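Local coordinates for LYND (Lyngbya aestuarii, PDB 4V1T), which probably catalyses the ATP-dependent cyclodehydration of residues in a peptide substrate to azoline heterocycles, at residues I451-C456 against Q483-S488; G747-V752 against A766-T771; P604-V609 against Q687-R692; L557-R562 against T661-T666. One frame throughout, in Å; residues are numbered along the deposited sequence.

All four contacts lie in the C-terminal part of the chain. Contacts 1, 3 and 4 fall within the YcaO cyclodehydratase region. Contacts 2 and 4 are directly joined, with centres about 14 Å apart. W559 NE1 lies 2.8 Å from T771 O, and N769 N lies 2.9 Å from Y560 O. Contact 3 meets contact 4 more lightly, where A607 CB packs on W558 CZ3. Its segments alternate along the chain with those of contact 4. Contact 1 stands apart, its nearest atoms about 9 Å from those of contact 2. Contact 3 approaches the nucleotide site: the F606 side chain is about 11 Å from a magnesium ion and about 12 Å from ADP.

Contact 1 of 4, residues I451-C456 against Q483-S488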
loop_
_atom_site.group_PDB
_atom_site.type_symbol
_atom_site.label_atom_id
_atom_site.label_comp_id
_atom_site.label_asym_id
_atom_site.label_seq_id
_atom_site.Cartn_x
_atom_site.Cartn_y
_atom_site.Cartn_z
ATOM N N ILE B 451 -2.071 -46.600 0.482
ATOM C CA ILE B 451 -1.457 -46.377 1.786
ATOM C C ILE B 451 -2.541 -46.322 2.861
ATOM O O ILE B 451 -3.428 -45.471 2.822
ATOM C CB ILE B 451 -0.618 -45.092 1.781
ATOM C CG1 ILE B 451 0.677 -45.348 1.005
ATOM C CG2 ILE B 451 -0.273 -44.652 3.202
ATOM C CD1 ILE B 451 1.314 -44.116 0.449
ATOM N N HIS B 452 -2.476 -47.256 3.801
ATOM C CA HIS B 452 -3.455 -47.330 4.873
ATOM C C HIS B 452 -3.383 -46.038 5.692
ATOM O O HIS B 452 -2.292 -45.588 6.030
ATOM C CB HIS B 452 -3.186 -48.544 5.762
ATOM C CG HIS B 452 -4.358 -48.966 6.587
ATOM N ND1 HIS B 452 -4.792 -48.259 7.687
ATOM C CD2 HIS B 452 -5.186 -50.029 6.476
ATOM C CE1 HIS B 452 -5.834 -48.869 8.220
ATOM N NE2 HIS B 452 -6.093 -49.947 7.504
ATOM N N PRO B 453 -4.545 -45.426 5.997
ATOM C CA PRO B 453 -4.533 -44.158 6.732
ATOM C C PRO B 453 -3.789 -44.230 8.068
ATOM O O PRO B 453 -3.240 -43.229 8.510
ATOM C CB PRO B 453 -6.023 -43.856 6.943
ATOM C CG PRO B 453 -6.732 -45.144 6.715
ATOM C CD PRO B 453 -5.918 -45.865 5.694
ATOM N N GLU B 454 -3.754 -45.402 8.691
ATOM C CA GLU B 454 -3.100 -45.561 9.988
ATOM C C GLU B 454 -1.587 -45.422 9.908
ATOM O O GLU B 454 -0.932 -45.142 10.908
ATOM C CB GLU B 454 -3.460 -46.917 10.604
ATOM C CG GLU B 454 -4.925 -47.026 10.997
ATOM C CD GLU B 454 -5.242 -48.313 11.746
ATOM O OE1 GLU B 454 -4.360 -48.850 12.447
ATOM O OE2 GLU B 454 -6.382 -48.786 11.637
ATOM N N GLN B 455 -1.028 -45.605 8.718
ATOM C CA GLN B 455 0.397 -45.375 8.503
ATOM C C GLN B 455 0.757 -43.887 8.641
ATOM O O GLN B 455 1.906 -43.525 8.910
ATOM C CB GLN B 455 0.808 -45.869 7.121
ATOM C CG GLN B 455 0.826 -47.375 6.986
ATOM C CD GLN B 455 1.302 -47.805 5.620
ATOM O OE1 GLN B 455 2.438 -47.517 5.230
ATOM N NE2 GLN B 455 0.432 -48.483 4.871
ATOM N N CYS B 456 -0.230 -43.023 8.454
ATOM C CA CYS B 456 -0.003 -41.591 8.565
ATOM C C CYS B 456 -0.399 -41.082 9.939
ATOM O O CYS B 456 0.322 -40.292 10.531
ATOM C CB CYS B 456 -0.780 -40.858 7.483
ATOM S SG CYS B 456 -0.283 -41.353 5.823
ATOM N N GLN B 483 -12.560 -42.469 14.343
ATOM C CA GLN B 483 -12.987 -43.861 14.336
ATOM C C GLN B 483 -11.976 -44.673 13.531
ATOM O O GLN B 483 -11.171 -44.111 12.781
ATOM C CB GLN B 483 -14.388 -44.005 13.732
ATOM C CG GLN B 483 -15.469 -43.184 14.421
ATOM C CD GLN B 483 -16.753 -43.133 13.623
ATOM O OE1 GLN B 483 -16.965 -43.939 12.725
ATOM N NE2 GLN B 483 -17.613 -42.175 13.942
ATOM N N ARG B 484 -12.014 -45.992 13.677
ATOM C CA ARG B 484 -11.090 -46.840 12.944
ATOM C C ARG B 484 -11.472 -46.907 11.483
ATOM O O ARG B 484 -12.614 -46.707 11.115
ATOM C CB ARG B 484 -11.027 -48.251 13.542
ATOM C CG ARG B 484 -10.166 -48.330 14.792
ATOM C CD ARG B 484 -9.668 -49.730 15.047
ATOM N NE ARG B 484 -8.286 -49.908 14.604
ATOM C CZ ARG B 484 -7.223 -49.985 15.404
ATOM N NH1 ARG B 484 -7.339 -49.905 16.724
ATOM N NH2 ARG B 484 -6.025 -50.155 14.874
ATOM N N PHE B 485 -10.487 -47.182 10.650
ATOM C CA PHE B 485 -10.712 -47.331 9.230
ATOM C C PHE B 485 -11.212 -48.731 8.886
ATOM O O PHE B 485 -10.450 -49.692 8.946
ATOM C CB PHE B 485 -9.417 -47.058 8.495
ATOM C CG PHE B 485 -9.519 -47.245 7.021
ATOM C CD1 PHE B 485 -10.250 -46.362 6.264
ATOM C CD2 PHE B 485 -8.875 -48.294 6.391
ATOM C CE1 PHE B 485 -10.347 -46.520 4.909
ATOM C CE2 PHE B 485 -8.966 -48.459 5.030
ATOM C CZ PHE B 485 -9.707 -47.573 4.286
ATOM N N ASP B 486 -12.492 -48.841 8.542
ATOM C CA ASP B 486 -13.062 -50.098 8.034
ATOM C C ASP B 486 -12.624 -50.338 6.588
ATOM O O ASP B 486 -13.203 -49.792 5.640
ATOM C CB ASP B 486 -14.587 -50.076 8.133
ATOM C CG ASP B 486 -15.220 -51.401 7.733
ATOM O OD1 ASP B 486 -14.488 -52.396 7.566
ATOM O OD2 ASP B 486 -16.457 -51.450 7.594
ATOM N N ALA B 487 -11.603 -51.173 6.425
ATOM C CA ALA B 487 -11.004 -51.414 5.118
ATOM C C ALA B 487 -11.963 -52.117 4.158
ATOM O O ALA B 487 -11.714 -52.166 2.951
ATOM C CB ALA B 487 -9.732 -52.222 5.274
ATOM N N SER B 488 -13.058 -52.657 4.684
ATOM C CA SER B 488 -14.055 -53.310 3.843
ATOM C C SER B 488 -14.876 -52.282 3.068
ATOM O O SER B 488 -15.484 -52.609 2.059
ATOM C CB SER B 488 -14.979 -54.189 4.685
ATOM O OG SER B 488 -15.865 -53.397 5.453
#
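E454 and R484 form a salt bridge, with E454 OE1 3.2 Å from R484 NH2. The bond is weak and bent, 126° at the hydrogen, and the two planar groups are turned 63° apart. R484 NH2 also makes a long, weak ion pair with D461. Within 451-456, E454 N donates to H452 ND1 at 3.2 Å. This capping bond is nearly straight and lies in the imidazole plane, which restrains the ring's rotation. The edge of F485 points at the face of H452 in a T-shaped pair. F485 CD2 comes 3.4 Å from H452 NE2. F485 CG lies opposite the backbone N (chi1 177°), which carries the ring out to H452 and P453. P453 CG makes a CH-pi contact over one F485 face, 3.8 Å from the ring centroid. With an alanine at H452, E454 N is likely to lose its capping acceptor and the F485 edge its aromatic face. L443 touches both rings. The whole is a side-chain N-terminal cap on helix 454-457, packed against the loop before strand 491-498.

Contact 2 of 4, residues G747-V752 against A766-T771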
loop_
_atom_site.group_PDB
_atom_site.type_symbol
_atom_site.label_atom_id
_atom_site.label_comp_id
_atom_site.label_asym_id
_atom_site.label_seq_id
_atom_site.Cartn_x
_atom_site.Cartn_y
_atom_site.Cartn_z
ATOM N N GLY B 747 6.322 -46.780 16.565
ATOM C CA GLY B 747 7.173 -46.256 15.510
ATOM C C GLY B 747 8.253 -45.301 15.996
ATOM O O GLY B 747 8.866 -45.493 17.043
ATOM N N ARG B 748 8.472 -44.258 15.213
ATOM C CA ARG B 748 9.562 -43.326 15.432
ATOM C C ARG B 748 9.518 -42.631 16.799
ATOM O O ARG B 748 10.563 -42.343 17.392
ATOM C CB ARG B 748 9.560 -42.264 14.320
ATOM C CG ARG B 748 9.913 -42.786 12.939
ATOM C CD ARG B 748 9.875 -41.682 11.894
ATOM N NE ARG B 748 10.638 -40.509 12.309
ATOM C CZ ARG B 748 11.948 -40.357 12.127
ATOM N NH1 ARG B 748 12.668 -41.304 11.537
ATOM N NH2 ARG B 748 12.545 -39.248 12.539
ATOM N N LEU B 749 8.313 -42.353 17.285
ATOM C CA LEU B 749 8.147 -41.654 18.557
ATOM C C LEU B 749 8.885 -42.375 19.684
ATOM O O LEU B 749 9.500 -41.745 20.544
ATOM C CB LEU B 749 6.664 -41.517 18.899
ATOM C CG LEU B 749 6.335 -40.671 20.128
ATOM C CD1 LEU B 749 6.689 -39.203 19.908
ATOM C CD2 LEU B 749 4.869 -40.813 20.481
ATOM N N TYR B 750 8.838 -43.698 19.656
ATOM C CA TYR B 750 9.484 -44.527 20.671
ATOM C C TYR B 750 10.917 -44.872 20.276
ATOM O O TYR B 750 11.814 -44.888 21.123
ATOM C CB TYR B 750 8.675 -45.828 20.893
ATOM C CG TYR B 750 7.236 -45.591 21.325
ATOM C CD1 TYR B 750 6.902 -45.485 22.667
ATOM C CD2 TYR B 750 6.216 -45.457 20.392
ATOM C CE1 TYR B 750 5.596 -45.258 23.067
ATOM C CE2 TYR B 750 4.903 -45.233 20.788
ATOM C CZ TYR B 750 4.605 -45.125 22.122
ATOM O OH TYR B 750 3.307 -44.903 22.509
ATOM N N ASP B 751 11.129 -45.138 18.988
ATOM C CA ASP B 751 12.368 -45.765 18.518
ATOM C C ASP B 751 13.533 -44.792 18.287
ATOM O O ASP B 751 14.677 -45.106 18.622
ATOM C CB ASP B 751 12.104 -46.529 17.217
ATOM C CG ASP B 751 11.097 -47.655 17.391
ATOM O OD1 ASP B 751 10.434 -47.715 18.447
ATOM O OD2 ASP B 751 10.959 -48.476 16.463
ATOM N N VAL B 752 13.258 -43.630 17.700
ATOM C CA VAL B 752 14.344 -42.731 17.298
ATOM C C VAL B 752 15.248 -42.346 18.478
ATOM O O VAL B 752 16.472 -42.395 18.344
ATOM C CB VAL B 752 13.808 -41.453 16.612
ATOM C CG1 VAL B 752 14.948 -40.474 16.312
ATOM C CG2 VAL B 752 13.076 -41.823 15.332
ATOM N N ALA B 766 2.273 -45.166 28.243
ATOM C CA ALA B 766 1.784 -44.555 29.464
ATOM C C ALA B 766 2.740 -43.505 30.020
ATOM O O ALA B 766 2.337 -42.672 30.825
ATOM C CB ALA B 766 1.526 -45.632 30.509
ATOM N N GLN B 767 4.000 -43.554 29.598
ATOM C CA GLN B 767 5.022 -42.622 30.072
ATOM C C GLN B 767 5.192 -41.441 29.138
ATOM O O GLN B 767 6.010 -40.568 29.401
ATOM C CB GLN B 767 6.368 -43.324 30.211
ATOM C CG GLN B 767 6.371 -44.475 31.194
ATOM C CD GLN B 767 7.674 -45.242 31.168
ATOM O OE1 GLN B 767 8.040 -45.841 30.155
ATOM N NE2 GLN B 767 8.391 -45.220 32.284
ATOM N N MET B 768 4.439 -41.418 28.043
ATOM C CA MET B 768 4.468 -40.265 27.149
ATOM C C MET B 768 3.897 -39.055 27.871
ATOM O O MET B 768 3.038 -39.191 28.737
ATOM C CB MET B 768 3.689 -40.537 25.859
ATOM C CG MET B 768 4.386 -41.483 24.882
ATOM S SD MET B 768 6.019 -40.915 24.402
ATOM C CE MET B 768 6.680 -42.283 23.468
ATOM N N ASN B 769 4.395 -37.872 27.518
ATOM C CA ASN B 769 3.979 -36.632 28.155
ATOM C C ASN B 769 2.457 -36.535 28.184
ATOM O O ASN B 769 1.823 -36.541 27.130
ATOM C CB ASN B 769 4.563 -35.435 27.406
ATOM C CG ASN B 769 4.505 -34.150 28.207
ATOM O OD1 ASN B 769 3.720 -34.013 29.147
ATOM N ND2 ASN B 769 5.343 -33.196 27.833
ATOM N N PRO B 770 1.863 -36.470 29.388
ATOM C CA PRO B 770 0.412 -36.356 29.488
ATOM C C PRO B 770 -0.095 -34.960 29.134
ATOM O O PRO B 770 -1.298 -34.774 28.967
ATOM C CB PRO B 770 0.137 -36.678 30.961
ATOM C CG PRO B 770 1.361 -36.230 31.657
ATOM C CD PRO B 770 2.496 -36.508 30.719
ATOM N N THR B 771 0.814 -33.993 29.042
ATOM C CA THR B 771 0.457 -32.633 28.669
ATOM C C THR B 771 0.508 -32.463 27.152
ATOM O O THR B 771 1.580 -32.570 26.564
ATOM C CB THR B 771 1.397 -31.605 29.301
ATOM O OG1 THR B 771 1.360 -31.740 30.723
ATOM C CG2 THR B 771 0.974 -30.176 28.924
#
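M768 reaches across to L749 and Y750, two neighbouring residues in the first turn of helix 748-755. With Y750 it makes a Met-aromatic contact. The methionine crosses the tyrosine obliquely, and its methyl CE lies over one face of the ring. The sulfur sits farther off: M768 SD is 5.2 Å from the Y750 ring centroid, 34° off the ring normal. The modelled gap between the methyl and the ring carbons is too short to be trusted. L749 meets the methionine differently, tip to tip, with L749 CG 3.7 Å from M768 CE. The M768 chain bends at chi2 (-57°), which turns the thioether toward the helix. Y750 CG stands anti to its own carbonyl carbon (chi1 -58°), which turns one ring face to the M768 methyl. The tyrosine hydroxyl is bonded to F744 O, which holds the far end of the ring. Shortening Y750 to an alanine would probably uncover one side of the M768 methyl and leave F744 O without this hydroxyl partner. Y560 and N561 of helix 538-561 also touch M768. The loop beyond M768 makes an Asx turn, in which T771 N donates to N769 OD1 at 2.9 Å, approaching from above the side-chain carbonyl plane.

Contact 3 of 4, residues P604-V609 against Q687-R692; sequences PAFAGV and QDYPKR
Y689 and F606 form the aromatic part of this contact, an offset edge-to-face pair. The edge of F606 points toward the face of Y689. The ring centroids are 5.3 Å apart and the planes meet at 60°. The two side chains come from opposite directions, so their outer ends do the touching. F606 CZ lies 3.5 Å from Y689 CZ. The phenol oxygen Y689 OH sits at the F606 edge, near its plane, 3.2 Å from F606 CE1. At chi1 -60° the F606 ring swings to the side of its backbone N, which brings CE1 and CZ to the tyrosine. The aliphatic part is smaller. P604 CB packs obliquely against the tyrosine ring, 3.8 Å from Y689 CD1. F606 belongs to strand 605-612, the middle strand of a three-stranded antiparallel sheet. Y689 comes from the loop before helix 697-710, so the contact joins this loop to the sheet. A633 and I634 of helix 630-649 also pack on F606, and P630 touches both P604 and Y689. The polar interaction leads outside the two segments. Y689 OH is hydrogen-bonded to D596 OD1, at the end of the adjacent strand 590-596, which satisfies the phenol oxygen of this buried residue.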
loop_
_atom_site.group_PDB
_atom_site.type_symbol
_atom_site.label_atom_id
_atom_site.label_comp_id
_atom_site.label_asym_id
_atom_site.label_seq_id
_atom_site.Cartn_x
_atom_site.Cartn_y
_atom_site.Cartn_z
ATOM N N PRO B 604 18.787 -29.674 10.531
ATOM C CA PRO B 604 18.659 -28.904 11.766
ATOM C C PRO B 604 17.231 -28.459 12.067
ATOM O O PRO B 604 16.534 -27.923 11.210
ATOM C CB PRO B 604 19.576 -27.698 11.545
ATOM C CG PRO B 604 19.991 -27.729 10.127
ATOM C CD PRO B 604 19.760 -29.092 9.591
ATOM N N ALA B 605 16.815 -28.702 13.300
ATOM C CA ALA B 605 15.492 -28.353 13.763
ATOM C C ALA B 605 15.642 -27.795 15.162
ATOM O O ALA B 605 16.439 -28.302 15.959
ATOM C CB ALA B 605 14.586 -29.575 13.768
ATOM N N PHE B 606 14.881 -26.755 15.462
ATOM C CA PHE B 606 15.032 -26.069 16.731
ATOM C C PHE B 606 13.708 -25.706 17.382
ATOM O O PHE B 606 12.680 -25.600 16.717
ATOM C CB PHE B 606 15.863 -24.807 16.524
ATOM C CG PHE B 606 17.238 -25.075 15.996
ATOM C CD1 PHE B 606 18.292 -25.307 16.867
ATOM C CD2 PHE B 606 17.476 -25.099 14.633
ATOM C CE1 PHE B 606 19.565 -25.554 16.383
ATOM C CE2 PHE B 606 18.747 -25.342 14.144
ATOM C CZ PHE B 606 19.791 -25.576 15.018
ATOM N N ALA B 607 13.758 -25.521 18.696
ATOM C CA ALA B 607 12.645 -24.967 19.452
ATOM C C ALA B 607 13.091 -23.683 20.137
ATOM O O ALA B 607 14.041 -23.682 20.913
ATOM C CB ALA B 607 12.154 -25.961 20.479
ATOM N N GLY B 608 12.410 -22.587 19.831
ATOM C CA GLY B 608 12.574 -21.356 20.577
ATOM C C GLY B 608 11.679 -21.410 21.800
ATOM O O GLY B 608 10.543 -21.841 21.709
ATOM N N VAL B 609 12.193 -20.982 22.944
ATOM C CA VAL B 609 11.426 -21.024 24.179
ATOM C C VAL B 609 11.614 -19.708 24.920
ATOM O O VAL B 609 12.701 -19.140 24.931
ATOM C CB VAL B 609 11.853 -22.211 25.072
ATOM C CG1 VAL B 609 11.030 -22.259 26.355
ATOM C CG2 VAL B 609 11.714 -23.522 24.314
ATOM N N GLN B 687 29.089 -24.984 13.684
ATOM C CA GLN B 687 29.821 -26.037 12.983
ATOM C C GLN B 687 29.256 -27.430 13.260
ATOM O O GLN B 687 29.571 -28.382 12.546
ATOM C CB GLN B 687 31.299 -25.999 13.357
ATOM C CG GLN B 687 31.578 -26.357 14.803
ATOM C CD GLN B 687 32.999 -26.844 15.029
ATOM O OE1 GLN B 687 33.723 -27.170 14.084
ATOM N NE2 GLN B 687 33.404 -26.897 16.289
ATOM N N ASP B 688 28.435 -27.552 14.299
ATOM C CA ASP B 688 27.814 -28.832 14.637
ATOM C C ASP B 688 26.787 -29.257 13.586
ATOM O O ASP B 688 26.271 -30.375 13.633
ATOM C CB ASP B 688 27.145 -28.757 16.016
ATOM C CG ASP B 688 28.150 -28.650 17.155
ATOM O OD1 ASP B 688 29.176 -29.368 17.120
ATOM O OD2 ASP B 688 27.911 -27.850 18.090
ATOM N N TYR B 689 26.493 -28.362 12.648
ATOM C CA TYR B 689 25.503 -28.618 11.606
ATOM C C TYR B 689 26.136 -28.589 10.210
ATOM O O TYR B 689 26.381 -27.520 9.652
ATOM C CB TYR B 689 24.382 -27.595 11.704
ATOM C CG TYR B 689 23.754 -27.551 13.079
ATOM C CD1 TYR B 689 22.735 -28.427 13.436
ATOM C CD2 TYR B 689 24.186 -26.633 14.020
ATOM C CE1 TYR B 689 22.169 -28.387 14.698
ATOM C CE2 TYR B 689 23.629 -26.584 15.280
ATOM C CZ TYR B 689 22.626 -27.460 15.616
ATOM O OH TYR B 689 22.086 -27.395 16.880
ATOM N N PRO B 690 26.417 -29.770 9.645
ATOM C CA PRO B 690 26.990 -29.839 8.294
ATOM C C PRO B 690 26.128 -29.166 7.234
ATOM O O PRO B 690 24.909 -29.255 7.277
ATOM C CB PRO B 690 27.088 -31.342 8.032
ATOM C CG PRO B 690 27.222 -31.946 9.388
ATOM C CD PRO B 690 26.395 -31.088 10.306
ATOM N N LYS B 691 26.780 -28.512 6.282
ATOM C CA LYS B 691 26.107 -27.797 5.208
ATOM C C LYS B 691 25.684 -28.767 4.107
ATOM O O LYS B 691 26.526 -29.425 3.491
ATOM C CB LYS B 691 27.047 -26.721 4.659
ATOM C CG LYS B 691 26.485 -25.865 3.537
ATOM C CD LYS B 691 27.475 -24.766 3.175
ATOM C CE LYS B 691 26.936 -23.833 2.101
ATOM N NZ LYS B 691 27.918 -22.755 1.782
ATOM N N ARG B 692 24.381 -28.857 3.858
ATOM C CA ARG B 692 23.846 -29.797 2.873
ATOM C C ARG B 692 22.813 -29.188 1.920
ATOM O O ARG B 692 22.046 -29.918 1.280
ATOM C CB ARG B 692 23.229 -30.995 3.593
ATOM C CG ARG B 692 24.233 -31.784 4.417
ATOM C CD ARG B 692 23.716 -33.177 4.731
ATOM N NE ARG B 692 22.581 -33.154 5.651
ATOM C CZ ARG B 692 21.907 -34.233 6.039
ATOM N NH1 ARG B 692 22.243 -35.434 5.579
ATOM N NH2 ARG B 692 20.886 -34.115 6.880
#

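Contact 4 of 4, residues L557-R562 against T661-T666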
loop_
_atom_site.group_PDB
_atom_site.type_symbol
_atom_site.label_atom_id
_atom_site.label_comp_id
_atom_site.label_asym_id
_atom_site.label_seq_id
_atom_site.Cartn_x
_atom_site.Cartn_y
_atom_site.Cartn_z
ATOM N N LEU B 557 9.261 -35.946 19.195
ATOM C CA LEU B 557 10.250 -36.756 19.892
ATOM C C LEU B 557 10.642 -36.102 21.201
ATOM O O LEU B 557 10.634 -36.738 22.258
ATOM C CB LEU B 557 11.495 -36.947 19.016
ATOM C CG LEU B 557 11.321 -37.757 17.722
ATOM C CD1 LEU B 557 12.653 -37.915 17.011
ATOM C CD2 LEU B 557 10.697 -39.123 17.977
ATOM N N TRP B 558 10.984 -34.822 21.124
ATOM C CA TRP B 558 11.426 -34.070 22.289
ATOM C C TRP B 558 10.327 -33.926 23.329
ATOM O O TRP B 558 10.535 -34.217 24.512
ATOM C CB TRP B 558 11.921 -32.689 21.856
ATOM C CG TRP B 558 11.924 -31.656 22.949
ATOM C CD1 TRP B 558 12.676 -31.658 24.086
ATOM C CD2 TRP B 558 11.144 -30.452 22.981
ATOM N NE1 TRP B 558 12.400 -30.533 24.838
ATOM C CE2 TRP B 558 11.472 -29.776 24.175
ATOM C CE3 TRP B 558 10.206 -29.880 22.115
ATOM C CZ2 TRP B 558 10.884 -28.562 24.525
ATOM C CZ3 TRP B 558 9.627 -28.676 22.463
ATOM C CH2 TRP B 558 9.966 -28.029 23.659
ATOM N N TRP B 559 9.156 -33.492 22.881
ATOM C CA TRP B 559 8.066 -33.147 23.783
ATOM C C TRP B 559 7.493 -34.340 24.546
ATOM O O TRP B 559 7.292 -34.279 25.758
ATOM C CB TRP B 559 6.944 -32.469 22.999
ATOM C CG TRP B 559 5.800 -32.055 23.854
ATOM C CD1 TRP B 559 4.672 -32.778 24.120
ATOM C CD2 TRP B 559 5.664 -30.827 24.567
ATOM N NE1 TRP B 559 3.841 -32.072 24.950
ATOM C CE2 TRP B 559 4.428 -30.869 25.239
ATOM C CE3 TRP B 559 6.465 -29.686 24.696
ATOM C CZ2 TRP B 559 3.980 -29.823 26.034
ATOM C CZ3 TRP B 559 6.020 -28.650 25.487
ATOM C CH2 TRP B 559 4.788 -28.724 26.149
ATOM N N TYR B 560 7.209 -35.422 23.834
ATOM C CA TYR B 560 6.477 -36.534 24.424
ATOM C C TYR B 560 7.384 -37.512 25.158
ATOM O O TYR B 560 6.935 -38.202 26.074
ATOM C CB TYR B 560 5.649 -37.245 23.350
ATOM C CG TYR B 560 4.522 -36.373 22.869
ATOM C CD1 TYR B 560 3.380 -36.171 23.653
ATOM C CD2 TYR B 560 4.615 -35.692 21.658
ATOM C CE1 TYR B 560 2.363 -35.338 23.222
ATOM C CE2 TYR B 560 3.605 -34.868 21.223
ATOM C CZ TYR B 560 2.484 -34.690 22.005
ATOM O OH TYR B 560 1.491 -33.855 21.553
ATOM N N ASN B 561 8.655 -37.566 24.776
ATOM C CA ASN B 561 9.643 -38.290 25.572
ATOM C C ASN B 561 10.196 -37.389 26.677
ATOM O O ASN B 561 10.932 -37.848 27.535
ATOM C CB ASN B 561 10.781 -38.810 24.698
ATOM C CG ASN B 561 10.320 -39.848 23.693
ATOM O OD1 ASN B 561 10.129 -41.017 24.031
ATOM N ND2 ASN B 561 10.152 -39.429 22.447
ATOM N N ARG B 562 9.827 -36.109 26.643
ATOM C CA ARG B 562 10.295 -35.121 27.607
ATOM C C ARG B 562 11.811 -35.173 27.736
ATOM O O ARG B 562 12.365 -35.317 28.824
ATOM C CB ARG B 562 9.611 -35.318 28.960
ATOM C CG ARG B 562 8.134 -34.944 28.932
ATOM C CD ARG B 562 7.473 -35.128 30.286
ATOM N NE ARG B 562 7.034 -36.504 30.506
ATOM C CZ ARG B 562 6.295 -36.896 31.541
ATOM N NH1 ARG B 562 5.908 -36.014 32.448
ATOM N NH2 ARG B 562 5.925 -38.167 31.660
ATOM N N THR B 661 -4.865 -20.728 26.387
ATOM C CA THR B 661 -4.960 -19.766 27.476
ATOM C C THR B 661 -4.609 -20.424 28.824
ATOM O O THR B 661 -3.824 -19.902 29.580
ATOM C CB THR B 661 -6.370 -19.156 27.530
ATOM O OG1 THR B 661 -6.657 -18.496 26.299
ATOM C CG2 THR B 661 -6.469 -18.185 28.617
ATOM N N ASP B 662 -5.157 -21.597 29.080
ATOM C CA ASP B 662 -4.865 -22.349 30.300
ATOM C C ASP B 662 -3.362 -22.550 30.476
ATOM O O ASP B 662 -2.813 -22.322 31.552
ATOM C CB ASP B 662 -5.557 -23.711 30.261
ATOM C CG ASP B 662 -5.599 -24.382 31.618
ATOM O OD1 ASP B 662 -4.519 -24.650 32.197
ATOM O OD2 ASP B 662 -6.719 -24.642 32.116
ATOM N N TRP B 663 -2.711 -22.982 29.403
ATOM C CA TRP B 663 -1.274 -23.189 29.402
ATOM C C TRP B 663 -0.511 -21.916 29.777
ATOM O O TRP B 663 0.427 -21.950 30.582
ATOM C CB TRP B 663 -0.834 -23.670 28.027
ATOM C CG TRP B 663 0.630 -23.543 27.803
ATOM C CD1 TRP B 663 1.291 -22.465 27.274
ATOM C CD2 TRP B 663 1.625 -24.525 28.093
ATOM N NE1 TRP B 663 2.631 -22.723 27.220
ATOM C CE2 TRP B 663 2.867 -23.979 27.722
ATOM C CE3 TRP B 663 1.588 -25.814 28.635
ATOM C CZ2 TRP B 663 4.058 -24.676 27.877
ATOM C CZ3 TRP B 663 2.769 -26.503 28.785
ATOM C CH2 TRP B 663 3.987 -25.934 28.413
ATOM N N LEU B 664 -0.928 -20.795 29.200
ATOM C CA LEU B 664 -0.226 -19.528 29.374
ATOM C C LEU B 664 -0.302 -18.998 30.804
ATOM O O LEU B 664 0.690 -18.512 31.343
ATOM C CB LEU B 664 -0.785 -18.490 28.402
ATOM C CG LEU B 664 -0.392 -18.683 26.938
ATOM C CD1 LEU B 664 -1.316 -17.898 26.010
ATOM C CD2 LEU B 664 1.050 -18.259 26.712
ATOM N N ILE B 665 -1.474 -19.101 31.420
ATOM C CA ILE B 665 -1.668 -18.548 32.761
ATOM C C ILE B 665 -1.192 -19.513 33.848
ATOM O O ILE B 665 -0.647 -19.080 34.864
ATOM C CB ILE B 665 -3.154 -18.137 33.022
ATOM C CG1 ILE B 665 -3.401 -17.910 34.520
ATOM C CG2 ILE B 665 -4.127 -19.192 32.525
ATOM C CD1 ILE B 665 -4.731 -17.249 34.839
ATOM N N THR B 666 -1.382 -20.815 33.630
ATOM C CA THR B 666 -1.141 -21.809 34.679
ATOM C C THR B 666 0.287 -22.348 34.713
ATOM O O THR B 666 0.922 -22.373 35.764
ATOM C CB THR B 666 -2.095 -23.026 34.566
ATOM O OG1 THR B 666 -1.874 -23.717 33.331
ATOM C CG2 THR B 666 -3.552 -22.589 34.666
#
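W559 and W663 meet through the outer corners of their six-membered rings. W559 CH2 lies 3.7 Å from W663 CH2 and 4.0 Å from W663 CZ3. The indoles come from opposite directions. Their planes are 52° apart and the six-membered centroids are 5.9 Å apart, so the pair is oblique. W663 approaches W559 at the ring edge, near its plane. No hydrogen bond links the segments, and the contact rests on these carbon atoms alone. Each tryptophan has CG anti to its backbone N, W559 with chi1 -179° and W663 with chi1 164°, which extends the indole from its helix toward the other helix. Each indole is also held at its nitrogen. W559 NE1 is bonded to T771 O, and W663 NE1 to L620 O. Further rings border the pair: Y674 meets W559 edge-to-face, and H672 meets W663. The backbone behind W559 is at a helix end. R562 has positive phi and is the C-prime residue of a Schellman motif. N561 ND2 turns back to L557 O at 2.7 Å and also reaches L749 O of helix 748-755. The contact thus joins the C-terminal end of the long helix 538-561 to the short helix 661-666. Helix 748-755 packs against the long helix at L557 and Y560, while strand 621-626 touches W558 and L664.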